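Local coordinates for 182aa long hypothetical protein (Pyrococcus horikoshii, PDB 2GAN) that is of unknown function but is probably a GNAT-family acetyltransferase, transferring an acetyl group from acetyl-CoA to an unidentified substrate, at residues Y155-K159 with K160-E164. Numbering follows the deposited sequence.
With SO4 (sulfate ion), chain G.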
loop_
_atom_site.group_PDB
_atom_site.type_symbol
_atom_site.label_atom_id
_atom_site.label_comp_id
_atom_site.label_asym_id
_atom_site.label_seq_id
_atom_site.Cartn_x
_atom_site.Cartn_y
_atom_site.Cartn_z
ATOM N N TYR A 155 -0.509 0.374 7.484
ATOM C CA TYR A 155 0.276 1.551 7.828
ATOM C C TYR A 155 -0.578 2.563 8.594
ATOM O O TYR A 155 -0.170 3.079 9.635
ATOM C CB TYR A 155 0.818 2.203 6.555
ATOM C CG TYR A 155 1.843 3.290 6.797
ATOM C CD1 TYR A 155 3.141 2.975 7.194
ATOM C CD2 TYR A 155 1.518 4.635 6.598
ATOM C CE1 TYR A 155 4.102 3.977 7.380
ATOM C CE2 TYR A 155 2.469 5.639 6.783
ATOM C CZ TYR A 155 3.761 5.293 7.173
ATOM O OH TYR A 155 4.702 6.275 7.332
ATOM N N TYR A 156 -1.769 2.842 8.077
ATOM C CA TYR A 156 -2.667 3.798 8.725
ATOM C C TYR A 156 -3.059 3.336 10.132
ATOM O O TYR A 156 -2.905 4.072 11.114
ATOM C CB TYR A 156 -3.935 3.976 7.889
ATOM C CG TYR A 156 -4.813 5.118 8.343
ATOM C CD1 TYR A 156 -4.570 6.423 7.908
ATOM C CD2 TYR A 156 -5.901 4.894 9.184
ATOM C CE1 TYR A 156 -5.394 7.475 8.291
ATOM C CE2 TYR A 156 -6.735 5.938 9.574
ATOM C CZ TYR A 156 -6.475 7.225 9.121
ATOM O OH TYR A 156 -7.305 8.256 9.485
ATOM N N TYR A 157 -3.570 2.113 10.216
ATOM C CA TYR A 157 -4.004 1.555 11.485
ATOM C C TYR A 157 -2.879 1.519 12.521
ATOM O O TYR A 157 -3.079 1.886 13.683
ATOM C CB TYR A 157 -4.559 0.144 11.277
ATOM C CG TYR A 157 -5.900 0.061 10.565
ATOM C CD1 TYR A 157 -6.975 0.850 10.970
ATOM C CD2 TYR A 157 -6.123 -0.882 9.557
ATOM C CE1 TYR A 157 -8.242 0.698 10.400
ATOM C CE2 TYR A 157 -7.394 -1.045 8.978
ATOM C CZ TYR A 157 -8.443 -0.253 9.412
ATOM O OH TYR A 157 -9.702 -0.440 8.897
HETATM N N MSE A 158 -1.703 1.080 12.086
HETATM C CA MSE A 158 -0.532 0.982 12.946
HETATM C C MSE A 158 -0.296 2.272 13.738
HETATM O O MSE A 158 -0.207 2.244 14.961
HETATM C CB MSE A 158 0.699 0.652 12.096
HETATM C CG MSE A 158 1.793 -0.090 12.836
HETATM SE SE MSE A 158 1.246 -1.870 13.356
HETATM C CE MSE A 158 1.897 -2.822 11.808
ATOM N N LYS A 159 -0.205 3.402 13.047
ATOM C CA LYS A 159 0.028 4.673 13.722
ATOM C C LYS A 159 -1.271 5.246 14.275
ATOM O O LYS A 159 -1.396 6.448 14.479
ATOM C CB LYS A 159 0.690 5.670 12.759
ATOM C CG LYS A 159 -0.181 6.104 11.598
ATOM C CD LYS A 159 0.658 6.601 10.425
ATOM C CE LYS A 159 1.534 7.790 10.796
ATOM N NZ LYS A 159 0.735 8.990 11.186
ATOM N N LYS A 160 -2.234 4.366 14.527
ATOM C CA LYS A 160 -3.527 4.772 15.057
ATOM C C LYS A 160 -3.876 3.972 16.311
ATOM O O LYS A 160 -5.025 3.963 16.754
ATOM C CB LYS A 160 -4.603 4.562 13.998
ATOM C CG LYS A 160 -5.432 5.788 13.718
ATOM C CD LYS A 160 -4.582 6.922 13.205
ATOM C CE LYS A 160 -5.443 8.125 12.899
ATOM N NZ LYS A 160 -4.635 9.259 12.383
ATOM N N GLY A 161 -2.879 3.289 16.863
ATOM C CA GLY A 161 -3.090 2.509 18.064
ATOM C C GLY A 161 -3.179 1.014 17.845
ATOM O O GLY A 161 -3.258 0.257 18.810
ATOM N N PHE A 162 -3.170 0.572 16.591
ATOM C CA PHE A 162 -3.262 -0.857 16.322
ATOM C C PHE A 162 -1.891 -1.523 16.247
ATOM O O PHE A 162 -0.905 -0.898 15.858
ATOM C CB PHE A 162 -4.043 -1.121 15.025
ATOM C CG PHE A 162 -5.529 -0.871 15.138
ATOM C CD1 PHE A 162 -6.037 0.424 15.167
ATOM C CD2 PHE A 162 -6.419 -1.937 15.228
ATOM C CE1 PHE A 162 -7.412 0.657 15.280
ATOM C CE2 PHE A 162 -7.794 -1.716 15.341
ATOM C CZ PHE A 162 -8.290 -0.414 15.368
ATOM N N ARG A 163 -1.835 -2.791 16.644
ATOM C CA ARG A 163 -0.601 -3.569 16.611
ATOM C C ARG A 163 -0.855 -4.917 15.955
ATOM O O ARG A 163 -1.953 -5.460 16.036
ATOM C CB ARG A 163 -0.040 -3.762 18.025
ATOM C CG ARG A 163 0.765 -2.563 18.515
ATOM C CD ARG A 163 1.682 -2.908 19.695
ATOM N NE ARG A 163 2.690 -1.867 19.922
ATOM C CZ ARG A 163 3.634 -1.534 19.042
ATOM N NH1 ARG A 163 4.502 -0.575 19.329
ATOM N NH2 ARG A 163 3.714 -2.165 17.878
ATOM N N GLU A 164 0.157 -5.445 15.280
ATOM C CA GLU A 164 0.016 -6.725 14.606
ATOM C C GLU A 164 -0.041 -7.847 15.635
ATOM O O GLU A 164 0.742 -7.869 16.583
ATOM C CB GLU A 164 1.184 -6.931 13.644
ATOM C CG GLU A 164 1.070 -8.172 12.780
ATOM C CD GLU A 164 2.114 -8.213 11.681
ATOM O OE1 GLU A 164 2.175 -9.233 10.957
ATOM O OE2 GLU A 164 2.870 -7.222 11.540
HETATM S S SO4 G . -7.572 11.522 8.149
HETATM O O1 SO4 G . -8.215 11.822 9.432
HETATM O O2 SO4 G . -8.560 10.947 7.216
HETATM O O3 SO4 G . -6.480 10.564 8.373
HETATM O O4 SO4 G . -7.025 12.761 7.566
HETATM O O HOH W 1 0.231 4.288 17.202
HETATM O O HOH W 2 -2.179 9.557 12.914
#
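Tyr157 O, near the end of helix 152-158, accepts two backbone bonds, from Lys160 N at 2.8 Å and Phe162 N at 3.2 Å, approaching from opposite faces of the carbonyl plane. Gly161, with left-handed backbone angles, gives a weak bond from its N to Met158 O; a water donates to Met158 O and accepts weakly from Gly161 N.

CB of Phe162 lies 4.0 Å from CB of Tyr157, and their rings meet obliquely, planes at 48°. Met158, a selenomethionine bent at chi2 and chi3, brings SE to 3.4 Å from a carbonyl oxygen, Phe162 O.

Tyr156 has CG anti to its N (chi1 -170°), and its OH donates to sulfate O3 at 2.7 Å, in the ring plane. Lys160 bends at chi2 (61°), bringing CE to 4.0 Å from Tyr156 CZ, while NZ binds a water. Replacing Lys160 with alanine removes the CE contact beside the Tyr156 hydroxyl end and would probably leave the water with only the weak Lys159 NZ bond among these side chains.

The sulfate is also held by backbone N atoms of Gly122, Gly124 and Ser125 of the second subunit, consistent with a GNAT pyrophosphate-binding loop. The turn is a Schellman motif, leading from the helix into strand 162-166.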